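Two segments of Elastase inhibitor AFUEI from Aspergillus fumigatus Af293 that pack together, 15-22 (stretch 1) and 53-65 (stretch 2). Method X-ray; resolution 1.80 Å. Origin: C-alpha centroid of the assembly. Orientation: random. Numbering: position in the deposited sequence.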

# COMPACT_ATOMS: atom_id res chain seq x y z
N GLU A 15 -1.19 10.03 11.95
CA GLU A 15 -0.67 10.47 13.25
C GLU A 15 0.81 10.15 13.49
O GLU A 15 1.47 10.80 14.30
CB GLU A 15 -1.51 9.82 14.36
CG GLU A 15 -3.00 10.11 14.28
CD GLU A 15 -3.40 11.36 15.06
OE1 GLU A 15 -2.62 12.35 15.07
OE2 GLU A 15 -4.49 11.36 15.67
N LEU A 16 1.32 9.14 12.78
CA LEU A 16 2.64 8.61 13.11
C LEU A 16 3.72 8.88 12.06
O LEU A 16 4.87 8.49 12.24
CB LEU A 16 2.56 7.11 13.40
CG LEU A 16 1.60 6.62 14.49
CD1 LEU A 16 1.51 5.09 14.51
CD2 LEU A 16 2.00 7.15 15.86
N ILE A 17 3.36 9.52 10.95
CA ILE A 17 4.37 9.79 9.92
C ILE A 17 5.56 10.53 10.53
O ILE A 17 5.39 11.51 11.25
CB ILE A 17 3.80 10.58 8.72
CG1 ILE A 17 2.76 9.74 7.98
CG2 ILE A 17 4.91 11.00 7.77
CD1 ILE A 17 3.21 8.33 7.65
N GLY A 18 6.77 10.02 10.27
CA GLY A 18 7.99 10.65 10.72
C GLY A 18 8.47 10.14 12.07
O GLY A 18 9.60 10.40 12.48
N GLN A 19 7.61 9.41 12.76
CA GLN A 19 7.97 8.90 14.08
C GLN A 19 8.70 7.58 13.95
O GLN A 19 8.44 6.80 13.02
CB GLN A 19 6.72 8.71 14.92
CG GLN A 19 5.76 9.86 14.80
CD GLN A 19 5.97 10.91 15.85
OE1 GLN A 19 6.96 11.66 15.80
NE2 GLN A 19 5.06 10.98 16.82
N PRO A 20 9.61 7.32 14.89
CA PRO A 20 10.33 6.05 14.95
C PRO A 20 9.35 4.92 15.25
O PRO A 20 8.42 5.10 16.06
CB PRO A 20 11.27 6.23 16.16
CG PRO A 20 10.69 7.33 16.96
CD PRO A 20 10.00 8.24 15.97
N TYR A 21 9.52 3.79 14.57
CA TYR A 21 8.65 2.65 14.80
C TYR A 21 9.18 1.86 16.00
O TYR A 21 9.95 0.90 15.85
CB TYR A 21 8.60 1.77 13.56
CG TYR A 21 7.58 0.67 13.70
CD1 TYR A 21 6.24 0.97 13.92
CD2 TYR A 21 7.97 -0.65 13.65
CE1 TYR A 21 5.30 -0.05 14.06
CE2 TYR A 21 7.05 -1.66 13.78
CZ TYR A 21 5.72 -1.36 13.98
OH TYR A 21 4.81 -2.40 14.13
N THR A 22 8.75 2.27 17.19
CA THR A 22 9.30 1.73 18.43
C THR A 22 8.50 0.52 18.86
O THR A 22 7.44 0.25 18.31
CB THR A 22 9.17 2.78 19.54
OG1 THR A 22 7.79 3.11 19.71
CG2 THR A 22 9.95 4.05 19.18
N ASN A 53 1.19 -3.26 6.62
CA ASN A 53 2.58 -2.99 6.25
C ASN A 53 2.98 -1.62 6.75
O ASN A 53 2.34 -0.63 6.44
CB ASN A 53 2.77 -3.05 4.74
CG ASN A 53 2.48 -4.41 4.18
OD1 ASN A 53 3.28 -5.34 4.33
ND2 ASN A 53 1.33 -4.56 3.54
N ILE A 54 4.04 -1.58 7.55
CA ILE A 54 4.57 -0.32 8.04
C ILE A 54 5.86 -0.07 7.29
O ILE A 54 6.81 -0.84 7.40
CB ILE A 54 4.87 -0.42 9.53
CG1 ILE A 54 3.60 -0.80 10.30
CG2 ILE A 54 5.45 0.90 10.04
CD1 ILE A 54 2.59 0.30 10.37
N GLN A 55 5.91 1.00 6.51
CA GLN A 55 7.08 1.26 5.70
C GLN A 55 7.91 2.31 6.41
O GLN A 55 7.39 3.37 6.80
CB GLN A 55 6.67 1.76 4.31
CG GLN A 55 7.82 1.81 3.32
CD GLN A 55 7.36 1.65 1.88
OE1 GLN A 55 6.16 1.67 1.57
NE2 GLN A 55 8.33 1.48 0.99
N VAL A 56 9.19 2.01 6.61
CA VAL A 56 10.06 2.93 7.31
C VAL A 56 11.22 3.35 6.39
O VAL A 56 11.49 2.71 5.36
CB VAL A 56 10.60 2.32 8.65
CG1 VAL A 56 9.44 2.00 9.61
CG2 VAL A 56 11.42 1.05 8.37
N ASN A 57 11.87 4.46 6.73
CA ASN A 57 13.11 4.82 6.06
C ASN A 57 14.32 4.16 6.70
O ASN A 57 14.19 3.28 7.58
CB ASN A 57 13.29 6.34 5.99
CG ASN A 57 13.38 7.00 7.35
OD1 ASN A 57 13.69 6.35 8.36
ND2 ASN A 57 13.10 8.32 7.39
N GLU A 58 15.52 4.56 6.28
CA GLU A 58 16.73 3.92 6.77
C GLU A 58 16.98 4.15 8.26
O GLU A 58 17.82 3.48 8.87
CB GLU A 58 17.93 4.33 5.92
CG GLU A 58 18.48 3.19 5.06
CD GLU A 58 18.66 3.57 3.60
OE1 GLU A 58 19.29 2.79 2.85
OE2 GLU A 58 18.15 4.65 3.20
N ASN A 59 16.25 5.09 8.84
CA ASN A 59 16.38 5.38 10.26
C ASN A 59 15.21 4.86 11.09
O ASN A 59 15.03 5.25 12.24
CB ASN A 59 16.56 6.87 10.45
CG ASN A 59 17.86 7.36 9.85
OD1 ASN A 59 18.87 6.64 9.89
ND2 ASN A 59 17.84 8.54 9.26
N ASN A 60 14.43 3.96 10.50
CA ASN A 60 13.30 3.33 11.18
C ASN A 60 12.20 4.34 11.45
O ASN A 60 11.40 4.16 12.37
CB ASN A 60 13.71 2.64 12.49
CG ASN A 60 12.65 1.67 13.00
OD1 ASN A 60 12.13 0.85 12.24
ND2 ASN A 60 12.33 1.76 14.29
N GLU A 61 12.15 5.41 10.66
CA GLU A 61 11.09 6.41 10.79
C GLU A 61 9.95 6.08 9.85
O GLU A 61 10.18 5.77 8.69
CB GLU A 61 11.66 7.81 10.52
CG GLU A 61 12.75 8.14 11.52
CD GLU A 61 13.60 9.33 11.11
OE1 GLU A 61 14.34 9.84 11.99
OE2 GLU A 61 13.54 9.75 9.93
N ILE A 62 8.72 6.13 10.35
CA ILE A 62 7.56 5.72 9.56
C ILE A 62 7.32 6.66 8.39
O ILE A 62 7.19 7.88 8.59
CB ILE A 62 6.31 5.62 10.45
CG1 ILE A 62 6.59 4.64 11.61
CG2 ILE A 62 5.07 5.25 9.63
CD1 ILE A 62 5.49 4.54 12.62
N ILE A 63 7.28 6.11 7.17
CA ILE A 63 6.98 6.92 5.99
C ILE A 63 5.64 6.59 5.37
O ILE A 63 5.12 7.37 4.58
CB ILE A 63 8.08 6.88 4.90
CG1 ILE A 63 8.27 5.47 4.34
CG2 ILE A 63 9.41 7.43 5.45
CD1 ILE A 63 9.58 5.32 3.57
N SER A 64 5.09 5.41 5.68
CA SER A 64 3.76 5.08 5.17
C SER A 64 3.23 3.77 5.72
O SER A 64 3.95 3.04 6.41
CB SER A 64 3.80 4.99 3.64
OG SER A 64 2.50 5.11 3.08
N ALA A 65 1.97 3.47 5.41
CA ALA A 65 1.38 2.18 5.80
C ALA A 65 0.29 1.81 4.80
O ALA A 65 -0.39 2.68 4.26
CB ALA A 65 0.80 2.26 7.21

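Three residues carry most of this contact: I62 and Y21, which cover the most surface, and N60, which ties the far end. Stretch 1 has no regular helix or strand. Strands 53-56 and 62-65 of stretch 2 form a hairpin. Stretch 1 lies beside the start of the second strand, at I62, and the loop residues N60 and E61 just before it.

I62 is held by its backbone on both polar atoms. G18 N donates to I62 O at 2.8 Å, and I62 N donates to Q19 O at 2.8 Å. Both bonds are nearly straight. G18 and Q19 belong to a type II turn from L16 to Q19, closed by Q19 N to L16 O at 2.9 Å. G18 has phi/psi of 92/-13, where a CB would jam against the carbonyl O of I17, so glycine fits here.

The CA-to-CB bond of I62 runs sideways to stretch 1, and its side chain meets apolar neighbours. Its CD1 lies 4.0 Å from L16 CB and 3.9 Å from Y21 CD1. Its CG2 lies 4.1 Å from I17 CD1.

The CA-to-CB bond of Y21 points toward stretch 2. Its ring packs against aliphatic carbon, with I54 CG2 over one face, 4.2 Å from the ring centroid. This is a CH-pi contact. Y21 CB also rests 4.0 Å from V56 CG1.

N60 binds the backbone of Y21 twice. Y21 N donates to N60 O at 2.9 Å, and the side-chain N60 ND2 donates to Y21 O at 3.0 Å. Between these bonds and those of I62, P20 and E61 form a single beta bridge, CA to CA 4.2 Å. Two CA-H...O contacts support it: P20 CA to N60 O at 3.4 Å and E61 CA to Q19 O at 3.5 Å.

The N57 to N60 type I turn is braced from within. N57 OD1 accepts from N59 N and E61 N, each at 2.9 Å, and N57 ND2 donates to E61 OE2 at 2.9 Å.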